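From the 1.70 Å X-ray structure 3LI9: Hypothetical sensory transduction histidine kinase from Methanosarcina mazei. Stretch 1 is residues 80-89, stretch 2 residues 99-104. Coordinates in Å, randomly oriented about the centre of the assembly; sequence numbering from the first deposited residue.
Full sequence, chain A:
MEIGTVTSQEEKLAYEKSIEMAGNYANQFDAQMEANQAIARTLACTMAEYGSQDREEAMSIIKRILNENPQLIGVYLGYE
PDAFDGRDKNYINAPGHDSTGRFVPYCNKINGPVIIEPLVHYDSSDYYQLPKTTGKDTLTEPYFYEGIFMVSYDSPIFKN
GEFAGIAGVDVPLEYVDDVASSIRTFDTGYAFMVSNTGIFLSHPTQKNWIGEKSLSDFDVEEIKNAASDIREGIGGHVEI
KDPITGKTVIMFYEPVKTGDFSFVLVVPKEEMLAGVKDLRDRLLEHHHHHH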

ATOM      1  N   GLU A  80      14.456  -4.673  16.911  1.00 16.03           N
ATOM      2  CA  GLU A  80      14.430  -5.668  17.995  1.00 17.92           C
ATOM      3  C   GLU A  80      15.152  -5.122  19.202  1.00 16.92           C
ATOM      4  O   GLU A  80      15.943  -4.201  19.186  1.00 18.89           O
ATOM      5  N   PRO A  81      14.889  -5.718  20.369  1.00 18.67           N
ATOM      6  CA  PRO A  81      15.549  -5.281  21.598  1.00 19.22           C
ATOM      7  C   PRO A  81      17.062  -5.252  21.473  1.00 20.28           C
ATOM      8  O   PRO A  81      17.664  -6.250  21.066  1.00 21.14           O
ATOM      9  N   ASP A  82      17.643  -4.096  21.767  1.00 19.67           N
ATOM     10  CA  ASP A  82      19.050  -3.799  21.760  1.00 21.15           C
ATOM     11  C   ASP A  82      19.755  -3.931  20.395  1.00 19.67           C
ATOM     12  O   ASP A  82      20.972  -3.830  20.333  1.00 22.40           O
ATOM     13  N   ALA A  83      18.963  -4.030  19.326  1.00 19.27           N
ATOM     14  CA  ALA A  83      19.511  -4.343  17.948  1.00 19.27           C
ATOM     15  C   ALA A  83      20.072  -3.134  17.203  1.00 21.27           C
ATOM     16  O   ALA A  83      20.854  -3.288  16.240  1.00 22.86           O
ATOM     17  N   PHE A  84      19.707  -1.909  17.608  1.00 19.62           N
ATOM     18  CA  PHE A  84      20.237  -0.733  16.961  1.00 19.97           C
ATOM     19  C   PHE A  84      21.615  -0.391  17.512  1.00 20.28           C
ATOM     20  O   PHE A  84      22.536  -0.082  16.742  1.00 21.27           O
ATOM     21  N   ASP A  85      21.750  -0.431  18.850  1.00 20.46           N
ATOM     22  CA  ASP A  85      22.943   0.098  19.506  1.00 19.82           C
ATOM     23  C   ASP A  85      23.314  -0.535  20.841  1.00 20.64           C
ATOM     24  O   ASP A  85      24.213  -0.058  21.490  1.00 23.41           O
ATOM     25  N   GLY A  86      22.614  -1.583  21.232  1.00 20.14           N
ATOM     26  CA  GLY A  86      22.863  -2.284  22.492  1.00 23.12           C
ATOM     27  C   GLY A  86      22.513  -1.440  23.714  1.00 24.10           C
ATOM     28  O   GLY A  86      22.888  -1.823  24.849  1.00 22.94           O
ATOM     29  N   ARG A  87      21.778  -0.326  23.529  1.00 22.81           N
ATOM     30  CA  ARG A  87      21.608   0.656  24.635  1.00 22.07           C
ATOM     31  C   ARG A  87      20.146   1.097  24.904  1.00 19.85           C
ATOM     32  O   ARG A  87      19.914   2.219  25.297  1.00 20.16           O
ATOM     33  N   ASP A  88      19.224   0.190  24.738  1.00 18.19           N
ATOM     34  CA  ASP A  88      17.802   0.494  24.921  1.00 18.71           C
ATOM     35  C   ASP A  88      17.597   1.020  26.328  1.00 19.14           C
ATOM     36  O   ASP A  88      16.725   1.814  26.580  1.00 18.07           O
ATOM     37  N   LYS A  89      18.364   0.515  27.294  1.00 21.02           N
ATOM     38  CA  LYS A  89      18.116   1.001  28.654  1.00 23.08           C
ATOM     39  C   LYS A  89      18.334   2.479  28.885  1.00 23.51           C
ATOM     40  O   LYS A  89      17.891   2.993  29.911  1.00 23.54           O
ATOM     41  N   SER A  99       8.257   2.764  26.707  1.00 16.92           N
ATOM     42  CA  SER A  99       8.875   2.315  27.977  1.00 18.31           C
ATOM     43  C   SER A  99       9.885   1.152  27.766  1.00 19.95           C
ATOM     44  O   SER A  99      10.561   0.761  28.708  1.00 19.81           O
ATOM     45  N   THR A 100       9.995   0.600  26.557  1.00 18.66           N
ATOM     46  CA  THR A 100      11.007  -0.446  26.277  1.00 19.25           C
ATOM     47  C   THR A 100      12.394   0.171  26.007  1.00 18.82           C
ATOM     48  O   THR A 100      13.408  -0.486  26.157  1.00 17.50           O
ATOM     49  N   GLY A 101      12.457   1.410  25.491  1.00 15.73           N
ATOM     50  CA  GLY A 101      13.759   1.960  25.097  1.00 15.24           C
ATOM     51  C   GLY A 101      14.176   1.451  23.684  1.00 15.30           C
ATOM     52  O   GLY A 101      15.213   1.887  23.183  1.00 15.53           O
ATOM     53  N   ARG A 102      13.376   0.579  23.082  1.00 14.66           N
ATOM     54  CA  ARG A 102      13.679   0.034  21.721  1.00 15.47           C
ATOM     55  C   ARG A 102      13.706   1.208  20.740  1.00 15.23           C
ATOM     56  O   ARG A 102      12.952   2.191  20.961  1.00 15.03           O
ATOM     57  N   PHE A 103      14.560   1.152  19.726  1.00 13.78           N
ATOM     58  CA  PHE A 103      14.544   2.252  18.705  1.00 13.80           C
ATOM     59  C   PHE A 103      13.411   2.010  17.737  1.00 13.92           C
ATOM     60  O   PHE A 103      13.514   1.180  16.849  1.00 15.53           O
ATOM     61  N   VAL A 104      12.298   2.761  17.937  1.00 12.95           N
ATOM     62  CA  VAL A 104      11.063   2.569  17.165  1.00 14.01           C
ATOM     63  C   VAL A 104      10.482   3.927  16.693  1.00 12.75           C
ATOM     64  O   VAL A 104       9.279   4.184  16.839  1.00 12.60           O
TER

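Packing of residues 99-104 against residues 80-89, followed along the second stretch; the two bury 383 Å² between them, and no direct hydrogen bond crosses the contact. Ser99 lies out of reach. Thr100 (chi1 p) points sideways and contributes mainly its carbonyl: Thr100 O lies 3.8 Å from Asp88 CB and accepts a hydrogen bond from water 2 (3.1 Å to the water O), which also donates to Asp88 OD2 (2.7 Å). Its hydroxyl serves its own stretch, Thr100 OG1 accepting from Arg102 N at 3.0 Å. At Gly101 the backbones come close, Gly101 CA to Asp88 CA 4.3 Å, and paired CA-H...O contacts join them: Gly101 CA to Asp88 O, 3.3 Å, and Asp88 CA to Gly101 O, 3.4 Å. A CB here would sit 2.0 Å from Asp88 O, so the approach depends on a bare glycine. Asp88 (chi1 m) points toward this strip; its OD2 also accepts from Asp82 N (2.8 Å), while Asp88 N donates to Asp82 OD1 (3.1 Å), a reciprocal pair that ties Asp82 to Asp88. Arg102 (m, t, p, then chi4 177°) starts sideways, but its end comes nearer. Its CG packs 3.5 Å from Asp88 OD2, and Pro81 CD covers one guanidinium face, 3.7 Å from Arg102 NE. The salt bridge from Arg102 NH2 to Glu80 OE2 is long, 3.7 Å, and purely electrostatic, because the carboxylate oxygen lies well out of the guanidinium plane. Phe103 (chi1 t) points toward Phe84 (chi1 t), which points back; the rings meet obliquely, planes at 39° and centroids 4.4 Å apart, with Phe103 CD2 over one face of Phe84, 3.6 Å from Phe84 CD1. Phe103 N donates to water 1 (3.0 Å to the water O), which in turn can donate to Glu80 O (2.9 Å) and Asp88 OD1 (3.0 Å).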

ATOM      1  CB  GLU A  80      15.163  -6.938  17.495  1.00 18.40           C
ATOM      2  CG  GLU A  80      14.508  -7.665  16.376  1.00 20.61           C
ATOM      3  CD  GLU A  80      13.245  -8.398  16.838  1.00 28.09           C
ATOM      4  OE1 GLU A  80      13.374  -9.502  17.399  1.00 30.57           O
ATOM      5  OE2 GLU A  80      12.139  -7.891  16.626  1.00 23.48           O
ATOM      6  CB  PRO A  81      15.077  -6.367  22.611  1.00 19.18           C
ATOM      7  CG  PRO A  81      13.738  -6.706  22.140  1.00 18.60           C
ATOM      8  CD  PRO A  81      13.892  -6.761  20.593  1.00 18.55           C
ATOM      9  CB  ASP A  82      19.760  -4.667  22.806  1.00 23.35           C
ATOM     10  CG  ASP A  82      19.636  -4.079  24.195  1.00 24.11           C
ATOM     11  OD1 ASP A  82      19.496  -2.852  24.352  1.00 21.44           O
ATOM     12  OD2 ASP A  82      19.650  -4.852  25.146  1.00 31.23           O
ATOM     13  CB  ALA A  83      18.563  -5.198  17.077  1.00 20.62           C
ATOM     14  CB  PHE A  84      19.321   0.506  17.194  1.00 17.89           C
ATOM     15  CG  PHE A  84      19.861   1.766  16.547  1.00 16.41           C
ATOM     16  CD1 PHE A  84      19.790   1.887  15.122  1.00 17.15           C
ATOM     17  CD2 PHE A  84      20.359   2.804  17.293  1.00 15.38           C
ATOM     18  CE1 PHE A  84      20.318   3.014  14.506  1.00 14.43           C
ATOM     19  CE2 PHE A  84      20.857   3.988  16.721  1.00 13.81           C
ATOM     20  CZ  PHE A  84      20.803   4.090  15.307  1.00 15.50           C
ATOM     21  CB  ASP A  85      22.861   1.620  19.656  1.00 20.83           C
ATOM     22  CG  ASP A  85      21.692   2.094  20.600  1.00 19.06           C
ATOM     23  OD1 ASP A  85      21.036   1.255  21.218  1.00 18.90           O
ATOM     24  OD2 ASP A  85      21.529   3.325  20.781  1.00 19.05           O
ATOM     25  CB  ARG A  87      22.479   1.884  24.396  1.00 24.57           C
ATOM     26  CG  ARG A  87      24.039   1.569  24.495  1.00 29.17           C
ATOM     27  CD  ARG A  87      24.858   2.854  24.747  1.00 38.04           C
ATOM     28  NE  ARG A  87      24.437   3.983  23.910  1.00 47.39           N
ATOM     29  CZ  ARG A  87      23.859   5.126  24.343  1.00 49.36           C
ATOM     30  NH1 ARG A  87      23.606   5.349  25.631  1.00 51.00           N
ATOM     31  NH2 ARG A  87      23.510   6.067  23.466  1.00 52.46           N
ATOM     32  CB  ASP A  88      16.906  -0.719  24.711  1.00 17.38           C
ATOM     33  CG  ASP A  88      16.745  -1.129  23.263  1.00 17.60           C
ATOM     34  OD1 ASP A  88      17.340  -0.499  22.383  1.00 18.28           O
ATOM     35  OD2 ASP A  88      16.104  -2.117  22.999  1.00 19.64           O
ATOM     36  CB  LYS A  89      19.002   0.198  29.652  1.00 23.64           C
ATOM     37  CG  LYS A  89      20.453   0.421  29.404  1.00 29.46           C
ATOM     38  CD  LYS A  89      21.316  -0.538  30.231  1.00 33.33           C
ATOM     39  CE  LYS A  89      22.690   0.058  30.261  1.00 37.87           C
ATOM     40  NZ  LYS A  89      23.588  -0.855  31.003  1.00 43.03           N
ATOM     41  CB  SER A  99       7.743   1.831  28.910  1.00 18.99           C
ATOM     42  OG  SER A  99       7.189   0.689  28.289  1.00 27.24           O
ATOM     43  CB  THR A 100      10.631  -1.337  25.061  1.00 21.46           C
ATOM     44  OG1 THR A 100      10.743  -0.539  23.868  1.00 19.59           O
ATOM     45  CG2 THR A 100       9.247  -1.910  25.139  1.00 21.78           C
ATOM     46  CB  ARG A 102      12.661  -0.990  21.230  1.00 15.34           C
ATOM     47  CG  ARG A 102      12.776  -2.328  22.031  1.00 17.03           C
ATOM     48  CD  ARG A 102      11.712  -3.355  21.748  1.00 18.03           C
ATOM     49  NE  ARG A 102      11.666  -3.780  20.338  1.00 17.80           N
ATOM     50  CZ  ARG A 102      10.853  -4.694  19.896  1.00 16.76           C
ATOM     51  NH1 ARG A 102      10.078  -5.304  20.812  1.00 19.81           N
ATOM     52  NH2 ARG A 102      10.774  -5.003  18.584  1.00 17.29           N
ATOM     53  CB  PHE A 103      15.891   2.307  17.957  1.00 13.87           C
ATOM     54  CG  PHE A 103      16.142   3.602  17.236  1.00 14.32           C
ATOM     55  CD1 PHE A 103      15.776   4.837  17.796  1.00 11.70           C
ATOM     56  CD2 PHE A 103      16.743   3.579  15.959  1.00 13.83           C
ATOM     57  CE1 PHE A 103      16.038   6.004  17.158  1.00 12.67           C
ATOM     58  CE2 PHE A 103      16.980   4.808  15.285  1.00 13.25           C
ATOM     59  CZ  PHE A 103      16.623   6.016  15.893  1.00 14.18           C
ATOM     60  CB  VAL A 104      10.006   1.742  17.965  1.00 16.39           C
ATOM     61  CG1 VAL A 104      10.433   0.200  18.013  1.00 15.28           C
ATOM     62  CG2 VAL A 104       9.774   2.340  19.363  1.00 15.43           C
TER
HETATM   63  O   HOH W   1      16.160  -1.349  19.784  1.00 17.89           O
HETATM   64  O   HOH W   2      14.447  -3.100  24.944  1.00 26.73           O